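Local coordinates for glutamine synthetase (Streptomyces coelicolor, PDB 4BAX), which is an enzyme of the glutamine synthetase family that joins a beta-Grasp domain to a catalytic domain and is modelled here as an assembly of ten subunits, at residues W10-E15 and K19-T24; V81-T84 and P88-S91; K265-G270 and I312-P317; N285-G290 and A296-P301. All blocks are in the same frame, centred on the assembly; numbering follows the deposited sequence.

Contact 1. Residues W10-E15 and K19-T24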
loop_
_atom_site.group_PDB
_atom_site.type_symbol
_atom_site.label_atom_id
_atom_site.label_comp_id
_atom_site.label_asym_id
_atom_site.label_seq_id
_atom_site.Cartn_x
_atom_site.Cartn_y
_atom_site.Cartn_z
ATOM N N TRP A 10 -38.243 -1.520 -16.780
ATOM C CA TRP A 10 -39.122 -2.676 -16.812
ATOM C C TRP A 10 -38.537 -3.826 -16.003
ATOM O O TRP A 10 -37.409 -3.723 -15.524
ATOM C CB TRP A 10 -39.480 -3.099 -18.244
ATOM C CG TRP A 10 -38.368 -3.778 -19.018
ATOM C CD1 TRP A 10 -38.196 -5.125 -19.186
ATOM C CD2 TRP A 10 -37.302 -3.147 -19.749
ATOM N NE1 TRP A 10 -37.088 -5.372 -19.968
ATOM C CE2 TRP A 10 -36.522 -4.179 -20.327
ATOM C CE3 TRP A 10 -36.924 -1.818 -19.962
ATOM C CZ2 TRP A 10 -35.391 -3.921 -21.110
ATOM C CZ3 TRP A 10 -35.790 -1.562 -20.746
ATOM C CH2 TRP A 10 -35.044 -2.608 -21.309
ATOM N N ILE A 11 -39.333 -4.880 -15.814
ATOM C CA ILE A 11 -38.922 -6.083 -15.103
ATOM C C ILE A 11 -38.761 -7.212 -16.116
ATOM O O ILE A 11 -39.619 -7.412 -16.971
ATOM C CB ILE A 11 -39.937 -6.451 -14.025
ATOM C CG1 ILE A 11 -39.860 -5.428 -12.896
ATOM C CG2 ILE A 11 -39.662 -7.832 -13.440
ATOM C CD1 ILE A 11 -41.117 -4.637 -12.744
ATOM N N ASP A 12 -37.651 -7.940 -16.021
ATOM C CA ASP A 12 -37.371 -9.002 -16.982
ATOM C C ASP A 12 -37.999 -10.370 -16.639
ATOM O O ASP A 12 -38.905 -10.474 -15.803
ATOM C CB ASP A 12 -35.878 -9.092 -17.333
ATOM C CG ASP A 12 -35.025 -9.643 -16.205
ATOM O OD1 ASP A 12 -35.564 -10.240 -15.247
ATOM O OD2 ASP A 12 -33.793 -9.438 -16.261
ATOM N N GLY A 13 -37.549 -11.402 -17.340
ATOM C CA GLY A 13 -38.044 -12.742 -17.129
ATOM C C GLY A 13 -37.017 -13.651 -16.478
ATOM O O GLY A 13 -37.114 -14.877 -16.613
ATOM N N THR A 14 -36.044 -13.061 -15.779
ATOM C CA THR A 14 -35.008 -13.842 -15.093
ATOM C C THR A 14 -35.594 -14.720 -14.000
ATOM O O THR A 14 -36.566 -14.337 -13.328
ATOM C CB THR A 14 -33.864 -12.956 -14.519
ATOM O OG1 THR A 14 -33.355 -12.075 -15.528
ATOM C CG2 THR A 14 -32.720 -13.825 -14.011
ATOM N N GLU A 15 -34.997 -15.899 -13.842
ATOM C CA GLU A 15 -35.443 -16.881 -12.857
ATOM C C GLU A 15 -34.276 -17.222 -11.914
ATOM O O GLU A 15 -33.130 -17.309 -12.374
ATOM C CB GLU A 15 -35.909 -18.148 -13.580
ATOM C CG GLU A 15 -37.216 -17.933 -14.363
ATOM C CD GLU A 15 -37.643 -19.151 -15.193
ATOM O OE1 GLU A 15 -37.642 -20.281 -14.652
ATOM O OE2 GLU A 15 -37.990 -18.978 -16.388
ATOM N N LYS A 19 -35.388 -9.265 -12.667
ATOM C CA LYS A 19 -34.548 -8.089 -12.489
ATOM C C LYS A 19 -35.061 -6.868 -13.248
ATOM O O LYS A 19 -35.764 -6.977 -14.274
ATOM C CB LYS A 19 -33.124 -8.391 -12.940
ATOM C CG LYS A 19 -32.549 -9.699 -12.393
ATOM C CD LYS A 19 -31.236 -10.062 -13.096
ATOM C CE LYS A 19 -30.240 -8.882 -13.164
ATOM N NZ LYS A 19 -29.483 -8.626 -11.894
ATOM N N LEU A 20 -34.733 -5.706 -12.704
ATOM C CA LEU A 20 -35.026 -4.431 -13.336
ATOM C C LEU A 20 -34.108 -4.181 -14.537
ATOM O O LEU A 20 -32.945 -4.565 -14.528
ATOM C CB LEU A 20 -34.926 -3.287 -12.345
ATOM C CG LEU A 20 -36.020 -3.255 -11.302
ATOM C CD1 LEU A 20 -35.457 -2.633 -10.039
ATOM C CD2 LEU A 20 -37.239 -2.471 -11.828
ATOM N N ARG A 21 -34.668 -3.619 -15.596
ATOM C CA ARG A 21 -33.898 -3.164 -16.748
ATOM C C ARG A 21 -34.304 -1.720 -17.091
ATOM O O ARG A 21 -35.434 -1.272 -16.802
ATOM C CB ARG A 21 -34.074 -4.084 -17.957
ATOM C CG ARG A 21 -33.892 -5.554 -17.648
ATOM C CD ARG A 21 -32.432 -5.925 -17.472
ATOM N NE ARG A 21 -32.300 -7.352 -17.238
ATOM C CZ ARG A 21 -31.211 -8.049 -17.543
ATOM N NH1 ARG A 21 -30.171 -7.434 -18.114
ATOM N NH2 ARG A 21 -31.166 -9.357 -17.303
ATOM N N SER A 22 -33.365 -0.984 -17.668
ATOM C CA SER A 22 -33.659 0.375 -18.052
ATOM C C SER A 22 -32.811 0.877 -19.210
ATOM O O SER A 22 -31.680 0.410 -19.427
ATOM C CB SER A 22 -33.561 1.307 -16.842
ATOM O OG SER A 22 -32.278 1.886 -16.754
ATOM N N LYS A 23 -33.437 1.740 -20.012
ATOM C CA LYS A 23 -32.746 2.576 -20.985
ATOM C C LYS A 23 -33.401 3.953 -21.157
ATOM O O LYS A 23 -34.568 4.173 -20.791
ATOM C CB LYS A 23 -32.571 1.864 -22.328
ATOM C CG LYS A 23 -33.749 1.124 -22.825
ATOM C CD LYS A 23 -33.451 0.539 -24.184
ATOM C CE LYS A 23 -34.637 -0.269 -24.663
ATOM N NZ LYS A 23 -34.872 -0.097 -26.123
ATOM N N THR A 24 -32.635 4.851 -21.768
ATOM C CA THR A 24 -33.008 6.245 -21.944
ATOM C C THR A 24 -33.525 6.550 -23.321
ATOM O O THR A 24 -32.902 6.186 -24.337
ATOM C CB THR A 24 -31.808 7.184 -21.685
ATOM O OG1 THR A 24 -31.146 6.831 -20.460
ATOM C CG2 THR A 24 -32.240 8.650 -21.696
#
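Trp10 and Ile11 pair with Arg21 and Leu20 at the closed end of a beta hairpin, strands 3-11 and 20-28 of the beta-Grasp domain. Trp10 and Arg21 are an antiparallel hydrogen-bonded pair, with Trp10 N giving to Arg21 O at 2.8 Å and Arg21 N returning to Trp10 O. Ile11 and Leu20 form the next, non-hydrogen-bonded pair; their branched side chains lie side by side and meet helix 190-210 through Trp198, a suitable place for apolar residues. On the other face, the tryptophan offers a broad flat surface: Arg21 CB sits 3.5 Å from the centroid of the Trp10 six-membered ring, 19° off its normal, a CH-pi contact, while Lys23 CG approaches the ring edge. Phe42 also stacks on Trp10.

Asp12 ties the turn together. Its OD1 accepts from Lys19 N at 2.8 Å and from Thr14 N, one from each face of the carboxylate, and the Thr14 bond makes an Asx turn. With CG lodged between its own backbone N and carbonyl carbon (chi1 72°), the carboxylate bends over toward the opposite strand. Arg21 NH1 and NH2 bond Tyr141 O and Gly138 O of a neighbouring subunit, which probably helps hold the guanidinium in position. Three donors converge on Asp12 OD2: Thr14 OG1 at 2.8 Å and, in a side-on salt bridge, Arg21 NE at 2.7 Å and Arg21 NH2 at 2.8 Å.

Contact 2. Residues V81-T84 and P88-S91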
loop_
_atom_site.group_PDB
_atom_site.type_symbol
_atom_site.label_atom_id
_atom_site.label_comp_id
_atom_site.label_asym_id
_atom_site.label_seq_id
_atom_site.Cartn_x
_atom_site.Cartn_y
_atom_site.Cartn_z
ATOM N N VAL A 81 -44.387 -5.418 -20.065
ATOM C CA VAL A 81 -43.787 -6.023 -21.246
ATOM C C VAL A 81 -44.858 -6.782 -22.012
ATOM O O VAL A 81 -45.614 -7.589 -21.443
ATOM C CB VAL A 81 -42.605 -6.957 -20.871
ATOM C CG1 VAL A 81 -41.945 -7.543 -22.110
ATOM C CG2 VAL A 81 -41.576 -6.189 -20.045
ATOM N N LEU A 82 -44.909 -6.525 -23.315
ATOM C CA LEU A 82 -45.905 -7.153 -24.157
ATOM C C LEU A 82 -45.244 -7.903 -25.285
ATOM O O LEU A 82 -44.134 -7.556 -25.706
ATOM C CB LEU A 82 -46.834 -6.106 -24.757
ATOM C CG LEU A 82 -47.459 -5.135 -23.764
ATOM C CD1 LEU A 82 -48.390 -4.218 -24.541
ATOM C CD2 LEU A 82 -48.176 -5.848 -22.616
ATOM N N ASP A 83 -45.973 -8.893 -25.803
ATOM C CA ASP A 83 -45.585 -9.583 -27.016
ATOM C C ASP A 83 -45.869 -8.615 -28.155
ATOM O O ASP A 83 -46.548 -7.605 -27.944
ATOM C CB ASP A 83 -46.425 -10.860 -27.176
ATOM C CG ASP A 83 -45.867 -12.061 -26.376
ATOM O OD1 ASP A 83 -44.626 -12.192 -26.254
ATOM O OD2 ASP A 83 -46.674 -12.891 -25.887
ATOM N N THR A 84 -45.393 -8.937 -29.358
ATOM C CA THR A 84 -45.573 -8.070 -30.541
ATOM C C THR A 84 -47.048 -7.872 -30.926
ATOM O O THR A 84 -47.402 -6.901 -31.587
ATOM C CB THR A 84 -44.780 -8.608 -31.761
ATOM O OG1 THR A 84 -45.126 -9.981 -31.984
ATOM C CG2 THR A 84 -43.284 -8.532 -31.487
ATOM N N PRO A 88 -49.955 -9.490 -23.124
ATOM C CA PRO A 88 -48.910 -9.553 -22.092
ATOM C C PRO A 88 -47.908 -10.669 -22.353
ATOM O O PRO A 88 -48.284 -11.764 -22.793
ATOM C CB PRO A 88 -49.698 -9.854 -20.803
ATOM C CG PRO A 88 -51.077 -9.362 -21.075
ATOM C CD PRO A 88 -51.314 -9.563 -22.546
ATOM N N HIS A 89 -46.635 -10.352 -22.128
ATOM C CA HIS A 89 -45.536 -11.299 -22.230
ATOM C C HIS A 89 -45.677 -12.220 -21.014
ATOM O O HIS A 89 -46.267 -11.812 -20.010
ATOM C CB HIS A 89 -44.213 -10.524 -22.204
ATOM C CG HIS A 89 -43.006 -11.370 -22.458
ATOM N ND1 HIS A 89 -42.411 -12.124 -21.464
ATOM C CD2 HIS A 89 -42.274 -11.576 -23.580
ATOM C CE1 HIS A 89 -41.372 -12.767 -21.967
ATOM N NE2 HIS A 89 -41.268 -12.452 -23.247
ATOM N N PRO A 90 -45.169 -13.466 -21.094
ATOM C CA PRO A 90 -45.266 -14.398 -19.955
ATOM C C PRO A 90 -44.613 -13.866 -18.667
ATOM O O PRO A 90 -45.091 -14.165 -17.571
ATOM C CB PRO A 90 -44.522 -15.631 -20.464
ATOM C CG PRO A 90 -44.766 -15.618 -21.931
ATOM C CD PRO A 90 -44.772 -14.159 -22.331
ATOM N N SER A 91 -43.557 -13.068 -18.802
ATOM C CA SER A 91 -42.911 -12.454 -17.650
ATOM C C SER A 91 -43.804 -11.419 -16.968
ATOM O O SER A 91 -43.587 -11.098 -15.795
ATOM C CB SER A 91 -41.576 -11.828 -18.045
ATOM O OG SER A 91 -41.721 -11.066 -19.226
#
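Leu82 and Pro88 form a single backbone bridge, their CA atoms 4.4 Å apart, and one hydrogen bond secures it, from His89 N to Val81 O at 3.0 Å with an N-H...O angle of 169°. The chain thus turns back on the end of strand 75-82, the last strand of the beta-Grasp sheet in chain order, before it goes on to helix 94-103. Proline suits position 88, where the bridging N-H is supplied by the next residue.

Side chains fill in around this bond. Val81 lies alongside His89, and its CG1 branch meets His89 CB at 3.7 Å. Leu82 points its CB away from the loop, yet CD2 curls back to Pro88 CA, 3.8 Å away. The Asp83 side chain crosses that of His89 at about a right angle, with the carboxylate and ring planes 53° apart and OD1 coming within 3.6 Å of His89 CD2.

With CG anti to its backbone N (chi1 -173°), His89 runs its ring beside Val81 CG1. There ND1 accepts from Ser91 N at 3.0 Å, close to the ring plane, and NE2 bonds the carbonyl O of Gln49. An imidazole can serve both partners, accepting on one nitrogen and donating from the other. The pattern is consistent with a proton on NE2, and it would help to fix the rotation of the ring.

Contact 3. Residues K265-G270 and I312-P317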
loop_
_atom_site.group_PDB
_atom_site.type_symbol
_atom_site.label_atom_id
_atom_site.label_comp_id
_atom_site.label_asym_id
_atom_site.label_seq_id
_atom_site.Cartn_x
_atom_site.Cartn_y
_atom_site.Cartn_z
ATOM N N LYS A 265 -44.912 -20.250 -1.663
ATOM C CA LYS A 265 -44.073 -20.602 -2.853
ATOM C C LYS A 265 -43.958 -19.491 -3.870
ATOM O O LYS A 265 -43.217 -19.631 -4.860
ATOM C CB LYS A 265 -44.585 -21.870 -3.567
ATOM C CG LYS A 265 -45.943 -21.726 -4.241
ATOM C CD LYS A 265 -46.335 -23.000 -4.982
ATOM C CE LYS A 265 -47.776 -23.045 -5.535
ATOM N NZ LYS A 265 -47.653 -24.129 -6.520
ATOM N N ASN A 266 -44.654 -18.384 -3.648
ATOM C CA ASN A 266 -44.560 -17.201 -4.511
ATOM C C ASN A 266 -44.028 -15.984 -3.781
ATOM O O ASN A 266 -44.082 -14.855 -4.296
ATOM C CB ASN A 266 -45.926 -16.864 -5.124
ATOM C CG ASN A 266 -46.381 -17.861 -6.127
ATOM O OD1 ASN A 266 -45.907 -17.863 -7.258
ATOM N ND2 ASN A 266 -47.302 -18.730 -5.731
ATOM N N TYR A 267 -43.505 -16.221 -2.584
ATOM C CA TYR A 267 -43.124 -15.135 -1.692
ATOM C C TYR A 267 -41.636 -14.818 -1.743
ATOM O O TYR A 267 -41.119 -14.097 -0.886
ATOM C CB TYR A 267 -43.542 -15.463 -0.261
ATOM C CG TYR A 267 -44.893 -14.928 0.144
ATOM C CD1 TYR A 267 -45.781 -14.402 -0.790
ATOM C CD2 TYR A 267 -45.284 -14.949 1.474
ATOM C CE1 TYR A 267 -47.033 -13.916 -0.393
ATOM C CE2 TYR A 267 -46.516 -14.454 1.880
ATOM C CZ TYR A 267 -47.389 -13.946 0.953
ATOM O OH TYR A 267 -48.609 -13.481 1.402
ATOM N N GLY A 268 -40.953 -15.360 -2.744
ATOM C CA GLY A 268 -39.567 -15.020 -2.952
ATOM C C GLY A 268 -38.659 -16.219 -2.885
ATOM O O GLY A 268 -38.921 -17.185 -2.169
ATOM N N ALA A 269 -37.554 -16.134 -3.613
ATOM C CA ALA A 269 -36.617 -17.236 -3.703
ATOM C C ALA A 269 -35.787 -17.349 -2.426
ATOM O O ALA A 269 -35.333 -16.337 -1.869
ATOM C CB ALA A 269 -35.716 -17.054 -4.930
ATOM N N GLY A 270 -35.617 -18.569 -1.933
ATOM C CA GLY A 270 -34.825 -18.754 -0.734
ATOM C C GLY A 270 -35.577 -18.484 0.554
ATOM O O GLY A 270 -34.942 -18.272 1.590
ATOM N N ILE A 312 -54.256 -6.162 8.740
ATOM C CA ILE A 312 -53.437 -7.261 9.230
ATOM C C ILE A 312 -52.065 -7.160 8.581
ATOM O O ILE A 312 -51.921 -6.580 7.498
ATOM C CB ILE A 312 -54.066 -8.658 8.954
ATOM C CG1 ILE A 312 -54.215 -8.906 7.454
ATOM C CG2 ILE A 312 -55.406 -8.809 9.667
ATOM C CD1 ILE A 312 -54.804 -10.274 7.116
ATOM N N GLU A 313 -51.073 -7.765 9.223
ATOM C CA GLU A 313 -49.705 -7.713 8.747
ATOM C C GLU A 313 -49.244 -9.116 8.406
ATOM O O GLU A 313 -49.211 -10.002 9.258
ATOM C CB GLU A 313 -48.806 -7.108 9.827
ATOM C CG GLU A 313 -47.321 -7.216 9.517
ATOM C CD GLU A 313 -46.452 -6.793 10.696
ATOM O OE1 GLU A 313 -46.294 -7.603 11.641
ATOM O OE2 GLU A 313 -45.902 -5.667 10.660
ATOM N N ASP A 314 -48.896 -9.307 7.140
ATOM C CA ASP A 314 -48.344 -10.567 6.691
ATOM C C ASP A 314 -46.829 -10.490 6.770
ATOM O O ASP A 314 -46.202 -9.725 6.019
ATOM C CB ASP A 314 -48.787 -10.849 5.254
ATOM C CG ASP A 314 -48.484 -12.279 4.814
ATOM O OD1 ASP A 314 -47.631 -12.924 5.461
ATOM O OD2 ASP A 314 -49.082 -12.764 3.819
ATOM N N ARG A 315 -46.250 -11.279 7.680
ATOM C CA ARG A 315 -44.813 -11.217 7.944
ATOM C C ARG A 315 -43.996 -12.213 7.092
ATOM O O ARG A 315 -42.768 -12.241 7.184
ATOM C CB ARG A 315 -44.550 -11.446 9.436
ATOM C CG ARG A 315 -45.341 -10.509 10.349
ATOM C CD ARG A 315 -45.174 -10.870 11.826
ATOM N NE ARG A 315 -43.782 -10.724 12.244
ATOM C CZ ARG A 315 -43.220 -9.568 12.613
ATOM N NH1 ARG A 315 -43.945 -8.449 12.656
ATOM N NH2 ARG A 315 -41.936 -9.530 12.972
ATOM N N ARG A 316 -44.671 -13.027 6.288
ATOM C CA ARG A 316 -44.007 -14.028 5.436
ATOM C C ARG A 316 -43.208 -13.545 4.187
ATOM O O ARG A 316 -42.191 -14.155 3.865
ATOM C CB ARG A 316 -45.007 -15.096 5.020
ATOM C CG ARG A 316 -45.533 -15.914 6.180
ATOM C CD ARG A 316 -46.636 -16.814 5.712
ATOM N NE ARG A 316 -47.771 -15.999 5.287
ATOM C CZ ARG A 316 -48.805 -16.472 4.598
ATOM N NH1 ARG A 316 -48.845 -17.760 4.276
ATOM N NH2 ARG A 316 -49.805 -15.664 4.242
ATOM N N PRO A 317 -43.659 -12.498 3.471
ATOM C CA PRO A 317 -42.932 -12.236 2.207
ATOM C C PRO A 317 -41.460 -11.809 2.371
ATOM O O PRO A 317 -41.083 -11.046 3.279
ATOM C CB PRO A 317 -43.760 -11.121 1.535
ATOM C CG PRO A 317 -45.108 -11.159 2.217
ATOM C CD PRO A 317 -44.822 -11.600 3.638
#
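Tyr267 and Pro317 bring the two backbones nearest to each other, CA to CA 4.9 Å, where an irregular loop between helices 259-264 and 271-274 passes the chain leaving strand 312-314. No backbone hydrogen bond joins the two segments themselves, although Tyr267 is backbone-bonded to Asn318, the residue that follows Pro317. The tyrosine ring carries the contact. Pro317 CG lies over one face, 3.8 Å from the ring centroid and 19° off the normal, a CH-pi contact, the pyrrolidine lying alongside the ring. Arg316 CB comes instead to the ring edge, 3.5 Å from Tyr267 CE2.

Asp314 ends the strand, which belongs to the large mixed sheet of the chain, and starts an Asx turn: its OD1 accepts from Arg316 N. The same OD1 takes Arg316 NE on the other side of the carboxylate plane, and Arg316 NH2 reaches Asp314 OD2 at 3.0 Å, so the guanidinium grips both oxygens side-on. Tyr267 OH donates to Asp314 OD2 at 2.6 Å, from the face of the carboxylate opposite Arg316 NH2, and the planes of ring and carboxylate are 59° apart. A long phenol is well suited here, since its hydroxyl reaches the buried carboxylate and also bonds His263 ND1. Tyr267 CE2 lies over one face of the Arg316 guanidinium, whose plane is turned 75° from the ring.

Contact 4. Residues N285-G290 and A296-P301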
loop_
_atom_site.group_PDB
_atom_site.type_symbol
_atom_site.label_atom_id
_atom_site.label_comp_id
_atom_site.label_asym_id
_atom_site.label_seq_id
_atom_site.Cartn_x
_atom_site.Cartn_y
_atom_site.Cartn_z
ATOM N N ASN A 285 -43.090 -23.420 6.514
ATOM C CA ASN A 285 -44.005 -24.541 6.306
ATOM C C ASN A 285 -45.197 -24.608 7.268
ATOM O O ASN A 285 -45.992 -25.540 7.201
ATOM C CB ASN A 285 -43.232 -25.870 6.284
ATOM C CG ASN A 285 -42.377 -26.073 7.530
ATOM O OD1 ASN A 285 -42.698 -25.584 8.616
ATOM N ND2 ASN A 285 -41.277 -26.798 7.374
ATOM N N GLU A 286 -45.349 -23.609 8.136
ATOM C CA GLU A 286 -46.526 -23.563 9.018
ATOM C C GLU A 286 -47.172 -22.196 8.984
ATOM O O GLU A 286 -46.494 -21.165 8.893
ATOM C CB GLU A 286 -46.177 -23.897 10.482
ATOM C CG GLU A 286 -45.265 -25.081 10.746
ATOM C CD GLU A 286 -44.905 -25.204 12.238
ATOM O OE1 GLU A 286 -45.262 -24.284 13.022
ATOM O OE2 GLU A 286 -44.239 -26.196 12.621
ATOM N N TYR A 287 -48.499 -22.203 9.016
ATOM C CA TYR A 287 -49.244 -20.959 9.074
ATOM C C TYR A 287 -49.798 -20.712 10.482
ATOM O O TYR A 287 -50.441 -21.587 11.062
ATOM C CB TYR A 287 -50.387 -20.931 8.049
ATOM C CG TYR A 287 -51.175 -19.652 8.120
ATOM C CD1 TYR A 287 -50.778 -18.533 7.399
ATOM C CD2 TYR A 287 -52.286 -19.537 8.949
ATOM C CE1 TYR A 287 -51.476 -17.338 7.485
ATOM C CE2 TYR A 287 -52.998 -18.341 9.043
ATOM C CZ TYR A 287 -52.589 -17.243 8.304
ATOM O OH TYR A 287 -53.287 -16.058 8.389
ATOM N N SER A 288 -49.570 -19.517 11.018
ATOM C CA SER A 288 -50.190 -19.128 12.285
ATOM C C SER A 288 -50.558 -17.657 12.221
ATOM O O SER A 288 -49.878 -16.884 11.549
ATOM C CB SER A 288 -49.246 -19.377 13.465
ATOM O OG SER A 288 -47.957 -18.836 13.214
ATOM N N TYR A 289 -51.556 -17.252 13.001
ATOM C CA TYR A 289 -51.845 -15.830 13.163
ATOM C C TYR A 289 -52.189 -15.575 14.613
ATOM O O TYR A 289 -52.697 -16.454 15.307
ATOM C CB TYR A 289 -52.945 -15.333 12.201
ATOM C CG TYR A 289 -54.366 -15.565 12.697
ATOM C CD1 TYR A 289 -54.970 -14.656 13.562
ATOM C CD2 TYR A 289 -55.094 -16.689 12.326
ATOM C CE1 TYR A 289 -56.253 -14.850 14.039
ATOM C CE2 TYR A 289 -56.389 -16.890 12.802
ATOM C CZ TYR A 289 -56.961 -15.959 13.665
ATOM O OH TYR A 289 -58.243 -16.109 14.164
ATOM N N GLY A 290 -51.897 -14.375 15.079
ATOM C CA GLY A 290 -52.166 -14.042 16.462
ATOM C C GLY A 290 -52.078 -12.549 16.688
ATOM O O GLY A 290 -51.477 -11.811 15.897
ATOM N N ALA A 296 -45.774 -15.247 14.712
ATOM C CA ALA A 296 -46.803 -15.746 13.795
ATOM C C ALA A 296 -46.538 -15.448 12.298
ATOM O O ALA A 296 -45.748 -14.568 11.950
ATOM C CB ALA A 296 -48.164 -15.199 14.208
ATOM N N SER A 297 -47.183 -16.207 11.417
ATOM C CA SER A 297 -47.099 -15.935 9.977
ATOM C C SER A 297 -47.748 -14.560 9.664
ATOM O O SER A 297 -47.217 -13.727 8.906
ATOM C CB SER A 297 -47.822 -17.038 9.183
ATOM O OG SER A 297 -47.185 -18.301 9.312
ATOM N N VAL A 298 -48.892 -14.326 10.290
ATOM C CA VAL A 298 -49.597 -13.073 10.150
ATOM C C VAL A 298 -49.852 -12.470 11.529
ATOM O O VAL A 298 -50.324 -13.148 12.448
ATOM C CB VAL A 298 -50.933 -13.285 9.417
ATOM C CG1 VAL A 298 -51.906 -12.147 9.688
ATOM C CG2 VAL A 298 -50.684 -13.487 7.947
ATOM N N ARG A 299 -49.557 -11.185 11.670
ATOM C CA ARG A 299 -49.778 -10.532 12.945
ATOM C C ARG A 299 -50.950 -9.532 12.897
ATOM O O ARG A 299 -51.122 -8.794 11.916
ATOM C CB ARG A 299 -48.502 -9.825 13.417
ATOM C CG ARG A 299 -48.739 -8.933 14.630
ATOM C CD ARG A 299 -47.475 -8.329 15.185
ATOM N NE ARG A 299 -47.048 -7.165 14.421
ATOM C CZ ARG A 299 -46.255 -6.213 14.909
ATOM N NH1 ARG A 299 -45.832 -6.288 16.170
ATOM N NH2 ARG A 299 -45.898 -5.177 14.153
ATOM N N ILE A 300 -51.755 -9.550 13.959
ATOM C CA ILE A 300 -52.757 -8.521 14.209
ATOM C C ILE A 300 -52.230 -7.571 15.266
ATOM O O ILE A 300 -52.135 -7.930 16.445
ATOM C CB ILE A 300 -54.079 -9.130 14.727
ATOM C CG1 ILE A 300 -54.724 -10.008 13.651
ATOM C CG2 ILE A 300 -55.032 -8.030 15.185
ATOM C CD1 ILE A 300 -55.568 -11.116 14.205
ATOM N N PRO A 301 -51.962 -6.323 14.860
ATOM C CA PRO A 301 -51.376 -5.330 15.761
ATOM C C PRO A 301 -52.301 -5.073 16.940
ATOM O O PRO A 301 -53.521 -5.212 16.818
ATOM C CB PRO A 301 -51.265 -4.081 14.878
ATOM C CG PRO A 301 -51.269 -4.596 13.479
ATOM C CD PRO A 301 -52.206 -5.766 13.519
#
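Tyr289 and Gly290 pair with Val298 and Arg299 as two short parallel strands, 289-291 and 298-300, which belong to the large mixed sheet; strand 298-300 in turn runs antiparallel to 312-314. Ile300 N gives a nearly straight bond to Gly290 O, 3.0 Å with an N-H...O angle of 179°, whereas that from Gly290 N to Val298 O is weak. Val298 N is bound to Ser288 O at 3.0 Å. The glycine puts no side chain beside Ala296, whose methyl lies 3.9 Å from Gly290 N.

Where the pairing begins, two serines add side-chain bonds to the backbone ones. Ser288 N donates to Ser297 OG, and Ser297 N donates to Ser288 OG at 3.3 Å. Short hydroxyl side chains fit because each hydroxyl, one bond from its own CB, can reach the amide of the facing serine.

The tyrosines cover the face that carries Val298. Tyr287 lays its ring obliquely against Ser297 CB and the CG2 branch of Val298, and its hydroxyl bonds Ala251 O beyond. Tyr289 has CG between its backbone N and carbonyl carbon (chi1 84°), which lifts the ring off the strand toward helix 244-253, and its hydroxyl bonds Glu252. Ile300, a branched apolar residue, lies beside this ring and points the same way, with its CD1 methyl 3.6 Å from Tyr289 CD1.

Overall arrangement
The four contacts form two touching pairs. Contacts 1 and 2 have centres 13 Å apart and share the beta-Grasp sheet, in which strands 3-11 and 75-82 are neighbours; Val81 CG2 packs 3.6 Å from Trp10 CD1. Contacts 3 and 4, centres 11 Å apart, share the large mixed sheet, where Glu313 OE1 forms a salt bridge with Arg299 NE at 2.9 Å; contact 4 falls in the chain between the two segments of contact 3. Between the pairs, contacts 1 and 3 come within about 7 Å at their nearest atoms without touching. Contact 1 also faces a neighbouring subunit, and the Lys19 side chain lies about 4 Å from a bound sodium ion.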